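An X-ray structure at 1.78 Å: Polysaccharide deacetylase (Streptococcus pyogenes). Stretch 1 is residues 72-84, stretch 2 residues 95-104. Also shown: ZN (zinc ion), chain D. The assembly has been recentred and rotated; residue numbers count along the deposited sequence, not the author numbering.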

# COMPACT_ATOMS: atom_id res chain seq x y z
N VAL A 72 -6.82 -0.53 -10.52
CA VAL A 72 -6.24 -1.24 -9.39
C VAL A 72 -5.34 -0.28 -8.63
O VAL A 72 -4.71 0.61 -9.21
CB VAL A 72 -5.45 -2.49 -9.85
CG1 VAL A 72 -4.32 -2.09 -10.80
CG2 VAL A 72 -4.91 -3.23 -8.64
N TRP A 73 -5.29 -0.45 -7.31
CA TRP A 73 -4.38 0.27 -6.44
C TRP A 73 -3.38 -0.74 -5.88
O TRP A 73 -3.74 -1.58 -5.05
CB TRP A 73 -5.13 0.99 -5.32
CG TRP A 73 -4.27 1.88 -4.48
CD1 TRP A 73 -3.01 2.33 -4.77
CD2 TRP A 73 -4.60 2.43 -3.20
NE1 TRP A 73 -2.54 3.13 -3.76
CE2 TRP A 73 -3.50 3.21 -2.78
CE3 TRP A 73 -5.73 2.35 -2.38
CZ2 TRP A 73 -3.49 3.89 -1.57
CZ3 TRP A 73 -5.71 3.03 -1.17
CH2 TRP A 73 -4.61 3.79 -0.78
N LEU A 74 -2.14 -0.66 -6.35
CA LEU A 74 -1.08 -1.54 -5.89
C LEU A 74 -0.46 -0.93 -4.64
O LEU A 74 0.09 0.18 -4.69
CB LEU A 74 -0.00 -1.73 -6.96
CG LEU A 74 -0.39 -2.20 -8.36
CD1 LEU A 74 0.87 -2.32 -9.21
CD2 LEU A 74 -1.14 -3.50 -8.29
N THR A 75 -0.53 -1.65 -3.51
CA THR A 75 0.02 -1.17 -2.25
C THR A 75 1.02 -2.16 -1.68
O THR A 75 0.84 -3.38 -1.77
CB THR A 75 -1.08 -0.89 -1.21
OG1 THR A 75 -1.65 -2.12 -0.74
CG2 THR A 75 -2.18 -0.01 -1.79
N PHE A 76 2.07 -1.61 -1.06
CA PHE A 76 3.14 -2.37 -0.42
C PHE A 76 3.34 -1.80 0.97
O PHE A 76 3.54 -0.59 1.12
CB PHE A 76 4.46 -2.27 -1.19
CG PHE A 76 4.47 -2.97 -2.52
CD1 PHE A 76 3.72 -2.51 -3.58
CD2 PHE A 76 5.27 -4.09 -2.72
CE1 PHE A 76 3.74 -3.15 -4.80
CE2 PHE A 76 5.29 -4.74 -3.93
CZ PHE A 76 4.53 -4.27 -4.97
N ASP A 77 3.33 -2.66 1.99
CA ASP A 77 3.55 -2.19 3.35
C ASP A 77 5.00 -2.40 3.79
O ASP A 77 5.73 -3.23 3.24
CB ASP A 77 2.62 -2.91 4.34
CG ASP A 77 1.15 -2.74 4.00
OD1 ASP A 77 0.80 -1.76 3.32
OD2 ASP A 77 0.34 -3.59 4.43
N ASP A 78 5.40 -1.58 4.78
CA ASP A 78 6.58 -1.77 5.62
C ASP A 78 7.87 -1.21 5.02
O ASP A 78 8.95 -1.37 5.60
CB ASP A 78 6.76 -3.26 5.95
CG ASP A 78 5.68 -3.80 6.86
OD1 ASP A 78 4.91 -2.99 7.40
OD2 ASP A 78 5.57 -5.04 7.02
N SER A 79 7.75 -0.54 3.89
CA SER A 79 8.85 0.20 3.25
C SER A 79 10.16 -0.58 3.31
O SER A 79 11.19 -0.10 3.78
CB SER A 79 9.00 1.58 3.89
OG SER A 79 8.93 1.52 5.30
N MET A 80 10.11 -1.81 2.81
CA MET A 80 11.27 -2.69 2.80
C MET A 80 12.11 -2.43 1.56
O MET A 80 11.61 -2.01 0.51
CB MET A 80 10.81 -4.15 2.85
CG MET A 80 10.10 -4.50 4.15
SD MET A 80 9.46 -6.18 4.24
CE MET A 80 8.25 -6.15 2.94
N ILE A 81 13.42 -2.68 1.69
CA ILE A 81 14.36 -2.29 0.65
C ILE A 81 14.11 -3.07 -0.64
O ILE A 81 14.41 -2.59 -1.74
CB ILE A 81 15.80 -2.44 1.16
CG1 ILE A 81 16.80 -1.85 0.16
CG2 ILE A 81 16.13 -3.90 1.47
CD1 ILE A 81 16.62 -0.36 -0.06
N ASP A 82 13.53 -4.27 -0.54
CA ASP A 82 13.22 -5.03 -1.76
C ASP A 82 12.20 -4.31 -2.63
O ASP A 82 12.10 -4.61 -3.82
CB ASP A 82 12.75 -6.46 -1.43
CG ASP A 82 11.45 -6.50 -0.63
OD1 ASP A 82 10.92 -5.44 -0.24
OD2 ASP A 82 10.94 -7.62 -0.39
N PHE A 83 11.43 -3.36 -2.08
CA PHE A 83 10.54 -2.58 -2.93
C PHE A 83 11.34 -1.74 -3.92
O PHE A 83 10.96 -1.61 -5.09
CB PHE A 83 9.62 -1.68 -2.09
CG PHE A 83 8.67 -0.86 -2.92
CD1 PHE A 83 7.49 -1.42 -3.41
CD2 PHE A 83 8.96 0.45 -3.24
CE1 PHE A 83 6.63 -0.67 -4.19
CE2 PHE A 83 8.10 1.20 -4.02
CZ PHE A 83 6.94 0.64 -4.50
N TYR A 84 12.47 -1.18 -3.48
CA TYR A 84 13.33 -0.42 -4.37
C TYR A 84 14.20 -1.33 -5.24
O TYR A 84 14.39 -1.05 -6.43
CB TYR A 84 14.22 0.52 -3.55
CG TYR A 84 15.21 1.32 -4.36
CD1 TYR A 84 14.80 2.40 -5.12
CD2 TYR A 84 16.57 1.02 -4.32
CE1 TYR A 84 15.70 3.15 -5.84
CE2 TYR A 84 17.48 1.77 -5.04
CZ TYR A 84 17.04 2.83 -5.80
OH TYR A 84 17.94 3.58 -6.52
N ASP A 95 5.26 0.25 -16.71
CA ASP A 95 4.70 1.59 -16.60
C ASP A 95 3.54 1.61 -15.61
O ASP A 95 2.47 2.17 -15.86
CB ASP A 95 4.25 2.11 -17.97
CG ASP A 95 3.92 3.60 -17.95
OD1 ASP A 95 4.40 4.30 -17.04
OD2 ASP A 95 3.17 4.06 -18.83
N ALA A 96 3.76 0.97 -14.46
CA ALA A 96 2.75 0.85 -13.42
C ALA A 96 3.08 1.77 -12.26
O ALA A 96 4.25 2.03 -11.95
CB ALA A 96 2.64 -0.60 -12.94
N LYS A 97 2.04 2.27 -11.61
CA LYS A 97 2.17 3.08 -10.40
C LYS A 97 1.88 2.20 -9.19
O LYS A 97 1.10 1.24 -9.27
CB LYS A 97 1.22 4.28 -10.44
CG LYS A 97 1.28 5.07 -11.75
CD LYS A 97 0.70 6.49 -11.61
CE LYS A 97 -0.77 6.48 -11.21
NZ LYS A 97 -1.72 6.53 -12.36
N ALA A 98 2.52 2.52 -8.07
CA ALA A 98 2.28 1.78 -6.83
C ALA A 98 2.57 2.66 -5.63
O ALA A 98 3.28 3.66 -5.72
CB ALA A 98 3.12 0.50 -6.77
N THR A 99 2.02 2.25 -4.48
CA THR A 99 2.15 2.98 -3.23
C THR A 99 2.86 2.11 -2.21
O THR A 99 2.54 0.92 -2.07
CB THR A 99 0.77 3.38 -2.66
OG1 THR A 99 0.13 4.29 -3.55
CG2 THR A 99 0.92 4.03 -1.29
N ASN A 100 3.81 2.69 -1.49
CA ASN A 100 4.41 2.02 -0.35
C ASN A 100 4.07 2.76 0.94
O ASN A 100 4.26 3.98 1.03
CB ASN A 100 5.93 1.91 -0.49
CG ASN A 100 6.52 0.94 0.51
OD1 ASN A 100 6.49 1.18 1.72
ND2 ASN A 100 7.03 -0.19 0.02
N ASN A 101 3.59 2.02 1.93
CA ASN A 101 3.22 2.58 3.22
C ASN A 101 4.41 2.48 4.16
O ASN A 101 4.85 1.38 4.52
CB ASN A 101 2.00 1.83 3.73
CG ASN A 101 0.84 1.94 2.75
OD1 ASN A 101 0.50 3.04 2.32
ND2 ASN A 101 0.25 0.81 2.37
N VAL A 102 4.92 3.64 4.58
CA VAL A 102 6.27 3.78 5.11
C VAL A 102 6.26 3.82 6.63
O VAL A 102 5.48 4.57 7.24
CB VAL A 102 6.96 5.03 4.55
CG1 VAL A 102 8.36 5.18 5.15
CG2 VAL A 102 7.01 5.00 3.02
N ILE A 103 7.15 3.04 7.23
CA ILE A 103 7.44 3.09 8.66
C ILE A 103 8.53 4.14 8.83
O ILE A 103 9.71 3.87 8.62
CB ILE A 103 7.88 1.73 9.19
CG1 ILE A 103 6.85 0.65 8.84
CG2 ILE A 103 8.13 1.78 10.69
CD1 ILE A 103 7.32 -0.77 9.12
N THR A 104 8.14 5.36 9.23
CA THR A 104 9.08 6.47 9.12
C THR A 104 10.24 6.35 10.09
O THR A 104 11.33 6.84 9.80
CB THR A 104 8.35 7.80 9.31
OG1 THR A 104 7.74 7.85 10.61
CG2 THR A 104 7.29 7.98 8.23
ZN ZN D . 3.26 -3.28 8.59
O HOH W 1 -1.36 1.42 -8.17
O HOH W 2 3.96 -5.51 9.05
O HOH W 3 11.11 2.62 6.61

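The contact between these two stretches is a pairing of neighbouring parallel β-strands, extended at one end by a loop that carries a zinc ligand, and it is a worked example of the parallel ladder. The strands run 4.6 Å apart at closest approach, their directions 25° from parallel.

In a parallel pair, one residue typically bonds to two positions flanking its partner, and Thr 99 does so here: its N donates to Leu 74 O (2.8 Å), while its O accepts from Phe 76 N (2.8 Å). The pattern then shifts by two residues, with Asn 101 N donating to Phe 76 O (2.7 Å) and Asp 78 N to Asn 101 O (3.0 Å). Where the ladder begins, a water takes over, accepting from Leu 74 N and donating to Lys 97 O.

Side chains alternate between the two faces. On the face of Thr 75, Asp 77, Thr 99 and Asn 101, the contacts are polar: Trp 73 NE1 donates almost linearly to Thr 99 OG1 (2.9 Å), and Asn 101 ND2 donates to Asp 77 OD1 (2.8 Å), pairing an amide with a carboxylate. The other face, that of Phe 76 and Asn 100, is more apolar. Ala 98 CB lies 3.8 Å from Leu 74 CB and 4.2 Å from Phe 76 CE1, and the Asn 100 CB sits over the face of the Phe 83 ring, 4.2 Å from its centroid, in a CH-π contact.

Beyond the strand, Ser 79 points toward the second stretch, and its OG accepts from Ile 103 N (3.0 Å), the residue just before a helix. A water also links Ser 79 OG to Ile 103 O. Next to it, Asp 78, whose N closes the ladder on Asn 101 O, also binds ZN through OD1 at 2.1 Å.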